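Local atomic coordinates of lactaldehyde dehydrogenase (Methanocaldococcus jannaschii, PDB entry 3PQA), a protein that oxidises lactaldehyde to lactate with NAD as the preferred cofactor, serving coenzyme F420 biosynthesis as a homotetrameric member of the aldehyde dehydrogenase family. Residues I387-E392 / L414-V419; E383-A388 / L408-N413. One frame throughout, in Å; residues are numbered along the deposited sequence.

Interaction 1 of 2, residues I387-E392 / L414-V419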
loop_
_atom_site.group_PDB
_atom_site.type_symbol
_atom_site.label_atom_id
_atom_site.label_comp_id
_atom_site.label_asym_id
_atom_site.label_seq_id
_atom_site.Cartn_x
_atom_site.Cartn_y
_atom_site.Cartn_z
ATOM N N ILE B 387 -22.365 -28.639 -2.102
ATOM C CA ILE B 387 -21.469 -29.805 -2.187
ATOM C C ILE B 387 -19.999 -29.365 -2.052
ATOM O O ILE B 387 -19.216 -29.957 -1.285
ATOM C CB ILE B 387 -21.647 -30.607 -3.489
ATOM C CG1 ILE B 387 -23.037 -31.260 -3.539
ATOM C CG2 ILE B 387 -20.555 -31.669 -3.605
ATOM C CD1 ILE B 387 -23.453 -31.675 -4.954
ATOM N N ALA B 388 -19.631 -28.329 -2.800
ATOM C CA ALA B 388 -18.267 -27.797 -2.766
ATOM C C ALA B 388 -17.824 -27.404 -1.351
ATOM O O ALA B 388 -16.669 -27.646 -0.978
ATOM C CB ALA B 388 -18.134 -26.608 -3.742
ATOM N N ASN B 389 -18.742 -26.819 -0.578
ATOM C CA ASN B 389 -18.437 -26.305 0.771
ATOM C C ASN B 389 -18.617 -27.326 1.890
ATOM O O ASN B 389 -18.461 -26.997 3.068
ATOM C CB ASN B 389 -19.311 -25.090 1.084
ATOM C CG ASN B 389 -18.897 -23.848 0.313
ATOM O OD1 ASN B 389 -17.762 -23.728 -0.145
ATOM N ND2 ASN B 389 -19.803 -22.894 0.224
ATOM N N SER B 390 -18.946 -28.556 1.521
ATOM C CA SER B 390 -19.367 -29.555 2.503
ATOM C C SER B 390 -18.236 -30.298 3.237
ATOM O O SER B 390 -18.509 -31.187 4.065
ATOM C CB SER B 390 -20.324 -30.558 1.849
ATOM O OG SER B 390 -19.630 -31.366 0.920
ATOM N N THR B 391 -16.980 -29.954 2.943
ATOM C CA THR B 391 -15.845 -30.638 3.568
ATOM C C THR B 391 -15.297 -29.819 4.725
ATOM O O THR B 391 -15.672 -28.665 4.916
ATOM C CB THR B 391 -14.674 -30.946 2.581
ATOM O OG1 THR B 391 -13.900 -29.755 2.346
ATOM C CG2 THR B 391 -15.187 -31.505 1.260
ATOM N N GLU B 392 -14.396 -30.432 5.485
ATOM C CA GLU B 392 -13.714 -29.775 6.577
ATOM C C GLU B 392 -12.575 -28.890 6.070
ATOM O O GLU B 392 -11.958 -28.170 6.850
ATOM C CB GLU B 392 -13.169 -30.825 7.554
ATOM C CG GLU B 392 -14.251 -31.483 8.412
ATOM C CD GLU B 392 -13.689 -32.068 9.692
ATOM O OE1 GLU B 392 -12.681 -32.810 9.613
ATOM O OE2 GLU B 392 -14.252 -31.782 10.780
ATOM N N LEU B 414 -17.981 -19.596 -2.464
ATOM C CA LEU B 414 -17.102 -20.737 -2.220
ATOM C C LEU B 414 -16.172 -20.437 -1.045
ATOM O O LEU B 414 -15.431 -19.441 -1.063
ATOM C CB LEU B 414 -16.295 -21.064 -3.487
ATOM C CG LEU B 414 -17.116 -21.720 -4.604
ATOM C CD1 LEU B 414 -16.341 -21.698 -5.889
ATOM C CD2 LEU B 414 -17.434 -23.155 -4.208
ATOM N N GLU B 415 -16.201 -21.320 -0.049
ATOM C CA GLU B 415 -15.486 -21.132 1.210
ATOM C C GLU B 415 -14.062 -21.686 1.092
ATOM O O GLU B 415 -13.713 -22.707 1.688
ATOM C CB GLU B 415 -16.282 -21.788 2.354
ATOM C CG GLU B 415 -17.571 -21.026 2.696
ATOM C CD GLU B 415 -18.565 -21.803 3.566
ATOM O OE1 GLU B 415 -18.307 -22.971 3.925
ATOM O OE2 GLU B 415 -19.619 -21.224 3.900
ATOM N N PHE B 416 -13.239 -20.980 0.313
ATOM C CA PHE B 416 -11.891 -21.441 -0.028
ATOM C C PHE B 416 -10.889 -20.300 0.020
ATOM O O PHE B 416 -11.255 -19.127 -0.173
ATOM C CB PHE B 416 -11.906 -22.109 -1.419
ATOM C CG PHE B 416 -12.601 -23.438 -1.412
ATOM C CD1 PHE B 416 -11.875 -24.612 -1.209
ATOM C CD2 PHE B 416 -14.000 -23.512 -1.532
ATOM C CE1 PHE B 416 -12.538 -25.860 -1.141
ATOM C CE2 PHE B 416 -14.664 -24.747 -1.468
ATOM C CZ PHE B 416 -13.928 -25.914 -1.292
ATOM N N GLY B 417 -9.622 -20.643 0.257
ATOM C CA GLY B 417 -8.527 -19.669 0.162
ATOM C C GLY B 417 -8.251 -19.166 -1.249
ATOM O O GLY B 417 -7.726 -18.053 -1.435
ATOM N N GLY B 418 -8.561 -19.999 -2.239
ATOM C CA GLY B 418 -8.420 -19.619 -3.637
ATOM C C GLY B 418 -9.599 -20.104 -4.460
ATOM O O GLY B 418 -10.111 -21.204 -4.262
ATOM N N VAL B 419 -10.034 -19.260 -5.385
ATOM C CA VAL B 419 -11.067 -19.635 -6.347
ATOM C C VAL B 419 -10.541 -19.349 -7.740
ATOM O O VAL B 419 -10.221 -18.184 -8.076
ATOM C CB VAL B 419 -12.363 -18.834 -6.162
ATOM C CG1 VAL B 419 -13.416 -19.263 -7.221
ATOM C CG2 VAL B 419 -12.908 -19.012 -4.743
#
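N389 meets E415 where the end of helix 384-388 faces the turn that follows helix 404-413, and one amide does two kinds of work there. Its OD1 accepts the backbone N-H of E415 at 2.9 Å, almost straight at the hydrogen (172°), with the donor tilted 33° from the carbonyl plane. With CG beside the backbone N and anti to the carbonyl carbon, the amide of N389 reaches across and also lies flat against the carboxylate of E415. The two planes are stacked, 8° apart, with N389 ND2 3.7 Å from E415 CD, although the side chains run at about a right angle to each other. The bonded N-H belongs to the central residue of an inverse gamma turn, so the amide fastens the chain just where it bends.

The tight part runs inward from N389 OD1. A388 CB packs against L414 CD2 at 3.6 Å, and both side chains rest on I249 of strand 246-250. The ring of F416 comes in edge-on, its CZ 3.3 Å from A388 O, which sits in the ring plane. P247 and S397 add to this buried packing beneath the two loops, on strands 246-250 and 396-400 of the catalytic-domain sheet. The outer side, at the E415 carboxylate, is looser and partly exposed; there E415 OE1 turns to a salt bridge with K438, and K51 of a second subunit packs on the same residue.

The carbonyl of A388 faces the rim of an aromatic ring, where C-H groups carry a slight positive charge, which probably makes the approach mildly favourable. With N389 ND2 probably bonded to N413 O, both ends of the amide are engaged and its flip state is defined: oxygen to the turn, nitrogen to the helix end.

Interaction 2 of 2, residues E383-A388 / L408-N413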
loop_
_atom_site.group_PDB
_atom_site.type_symbol
_atom_site.label_atom_id
_atom_site.label_comp_id
_atom_site.label_asym_id
_atom_site.label_seq_id
_atom_site.Cartn_x
_atom_site.Cartn_y
_atom_site.Cartn_z
ATOM N N GLU B 383 -27.112 -27.039 -6.404
ATOM C CA GLU B 383 -26.567 -27.940 -5.385
ATOM C C GLU B 383 -25.056 -27.772 -5.226
ATOM O O GLU B 383 -24.456 -28.265 -4.260
ATOM C CB GLU B 383 -26.825 -29.395 -5.778
ATOM C CG GLU B 383 -28.271 -29.734 -6.025
ATOM C CD GLU B 383 -29.128 -29.508 -4.799
ATOM O OE1 GLU B 383 -30.268 -29.029 -4.962
ATOM O OE2 GLU B 383 -28.668 -29.808 -3.672
ATOM N N MET B 384 -24.443 -27.115 -6.203
ATOM C CA MET B 384 -22.991 -27.180 -6.373
ATOM C C MET B 384 -22.213 -26.490 -5.260
ATOM O O MET B 384 -21.211 -27.037 -4.777
ATOM C CB MET B 384 -22.591 -26.642 -7.756
ATOM C CG MET B 384 -22.929 -27.609 -8.881
ATOM S SD MET B 384 -22.620 -26.907 -10.511
ATOM C CE MET B 384 -22.994 -28.364 -11.524
ATOM N N ILE B 385 -22.674 -25.311 -4.841
ATOM C CA ILE B 385 -21.961 -24.554 -3.809
ATOM C C ILE B 385 -22.018 -25.331 -2.498
ATOM O O ILE B 385 -21.008 -25.453 -1.816
ATOM C CB ILE B 385 -22.462 -23.101 -3.669
ATOM C CG1 ILE B 385 -21.974 -22.294 -4.874
ATOM C CG2 ILE B 385 -21.927 -22.447 -2.390
ATOM C CD1 ILE B 385 -22.593 -20.937 -5.059
ATOM N N ASP B 386 -23.184 -25.885 -2.171
ATOM C CA ASP B 386 -23.317 -26.687 -0.949
ATOM C C ASP B 386 -22.420 -27.925 -0.974
ATOM O O ASP B 386 -21.751 -28.207 0.020
ATOM C CB ASP B 386 -24.778 -27.067 -0.681
ATOM C CG ASP B 386 -25.624 -25.880 -0.188
ATOM O OD1 ASP B 386 -25.079 -24.880 0.361
ATOM O OD2 ASP B 386 -26.861 -25.971 -0.332
ATOM N N ILE B 387 -22.365 -28.639 -2.102
ATOM C CA ILE B 387 -21.469 -29.805 -2.187
ATOM C C ILE B 387 -19.999 -29.365 -2.052
ATOM O O ILE B 387 -19.216 -29.957 -1.285
ATOM C CB ILE B 387 -21.647 -30.607 -3.489
ATOM C CG1 ILE B 387 -23.037 -31.260 -3.539
ATOM C CG2 ILE B 387 -20.555 -31.669 -3.605
ATOM C CD1 ILE B 387 -23.453 -31.675 -4.954
ATOM N N ALA B 388 -19.631 -28.329 -2.800
ATOM C CA ALA B 388 -18.267 -27.797 -2.766
ATOM C C ALA B 388 -17.824 -27.404 -1.351
ATOM O O ALA B 388 -16.669 -27.646 -0.978
ATOM C CB ALA B 388 -18.134 -26.608 -3.742
ATOM N N LEU B 408 -19.144 -14.725 -10.389
ATOM C CA LEU B 408 -19.002 -13.873 -9.210
ATOM C C LEU B 408 -19.734 -14.440 -8.010
ATOM O O LEU B 408 -19.214 -14.386 -6.892
ATOM C CB LEU B 408 -19.486 -12.450 -9.489
ATOM C CG LEU B 408 -18.805 -11.700 -10.635
ATOM C CD1 LEU B 408 -19.409 -10.303 -10.795
ATOM C CD2 LEU B 408 -17.287 -11.634 -10.447
ATOM N N LYS B 409 -20.930 -14.980 -8.243
ATOM C CA LYS B 409 -21.714 -15.635 -7.193
ATOM C C LYS B 409 -20.913 -16.787 -6.597
ATOM O O LYS B 409 -20.753 -16.865 -5.375
ATOM C CB LYS B 409 -23.064 -16.128 -7.729
ATOM C CG LYS B 409 -23.933 -16.860 -6.702
ATOM C CD LYS B 409 -25.159 -17.495 -7.373
ATOM C CE LYS B 409 -25.268 -18.980 -7.043
ATOM N NZ LYS B 409 -25.983 -19.768 -8.123
ATOM N N PHE B 410 -20.395 -17.663 -7.457
ATOM C CA PHE B 410 -19.589 -18.798 -6.993
ATOM C C PHE B 410 -18.318 -18.321 -6.302
ATOM O O PHE B 410 -17.966 -18.827 -5.238
ATOM C CB PHE B 410 -19.268 -19.749 -8.141
ATOM C CG PHE B 410 -20.356 -20.755 -8.414
ATOM C CD1 PHE B 410 -21.458 -20.410 -9.174
ATOM C CD2 PHE B 410 -20.268 -22.052 -7.911
ATOM C CE1 PHE B 410 -22.468 -21.348 -9.443
ATOM C CE2 PHE B 410 -21.266 -22.995 -8.173
ATOM C CZ PHE B 410 -22.370 -22.635 -8.934
ATOM N N ALA B 411 -17.630 -17.343 -6.904
ATOM C CA ALA B 411 -16.374 -16.833 -6.325
ATOM C C ALA B 411 -16.567 -16.302 -4.914
ATOM O O ALA B 411 -15.729 -16.546 -4.039
ATOM C CB ALA B 411 -15.752 -15.752 -7.223
ATOM N N GLU B 412 -17.674 -15.605 -4.685
ATOM C CA GLU B 412 -17.913 -15.040 -3.366
ATOM C C GLU B 412 -18.385 -16.071 -2.351
ATOM O O GLU B 412 -18.032 -15.974 -1.177
ATOM C CB GLU B 412 -18.856 -13.847 -3.454
ATOM C CG GLU B 412 -18.209 -12.677 -4.175
ATOM C CD GLU B 412 -19.170 -11.545 -4.419
ATOM O OE1 GLU B 412 -18.713 -10.480 -4.882
ATOM O OE2 GLU B 412 -20.379 -11.724 -4.154
ATOM N N ASN B 413 -19.136 -17.067 -2.811
ATOM C CA ASN B 413 -19.750 -18.024 -1.905
ATOM C C ASN B 413 -18.996 -19.314 -1.648
ATOM O O ASN B 413 -19.334 -20.040 -0.711
ATOM C CB ASN B 413 -21.184 -18.303 -2.363
ATOM C CG ASN B 413 -22.078 -17.112 -2.159
ATOM O OD1 ASN B 413 -22.104 -16.526 -1.080
ATOM N ND2 ASN B 413 -22.817 -16.742 -3.190
#
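Helix 384-388 and helix 408-413 run side by side in nearly the same direction, their axes 10.8 Å apart at closest approach and inclined by 27°, with I385 opposite F410. They are successive helices of the parallel alpha/beta catalytic domain of an aldehyde dehydrogenase: the first leads to strand 396-400, and the second forms the beta-alpha-beta crossover from there to strand 418-421. I385 bridges the gap. Its CG1 lies beside the backbone N (chi1 -73°) and the chain runs on extended, carrying CD1 over one face of the F410 ring in a CH-pi contact, while CG1 itself touches CE2 of F410 at 3.4 Å. M384 comes to the same ring in its plane, at the edge, through CB, before its extended chain leads away toward L251 and T379. F410 and M384 both rest on I249 of strand 246-250, which places the ring between helices and sheet. On the outer, partly exposed side, K409 CE (3.9 Å) and N413 CB (4.0 Å) also approach I385 CD1. That methyl stands nearly over the middle of the F410 ring, 3.9 Å from its centroid and only 12° off the normal.

Interaction 2 uses the start of the short helix 384-388 (M384, I385), interaction 1 its last residue A388 and the N389 that follows; their centres are 8 Å apart. Helix 404-413 ends at N413, and the next residues turn into strand 418-421. A probable hydrogen bond, 3.0 Å from N389 ND2 to N413 O, joins the two contacts, so the helix pair and the turn after it form one layer on the sheet. Interaction 1 is nearer to chemistry: the F416 side chain is about 11 Å from those of C275, the probable nucleophile, and S223 of the probable NAD site, whereas interaction 2 lies away from both. Both contacts border the second subunit, whose K458 bonds L414 O and A411 O.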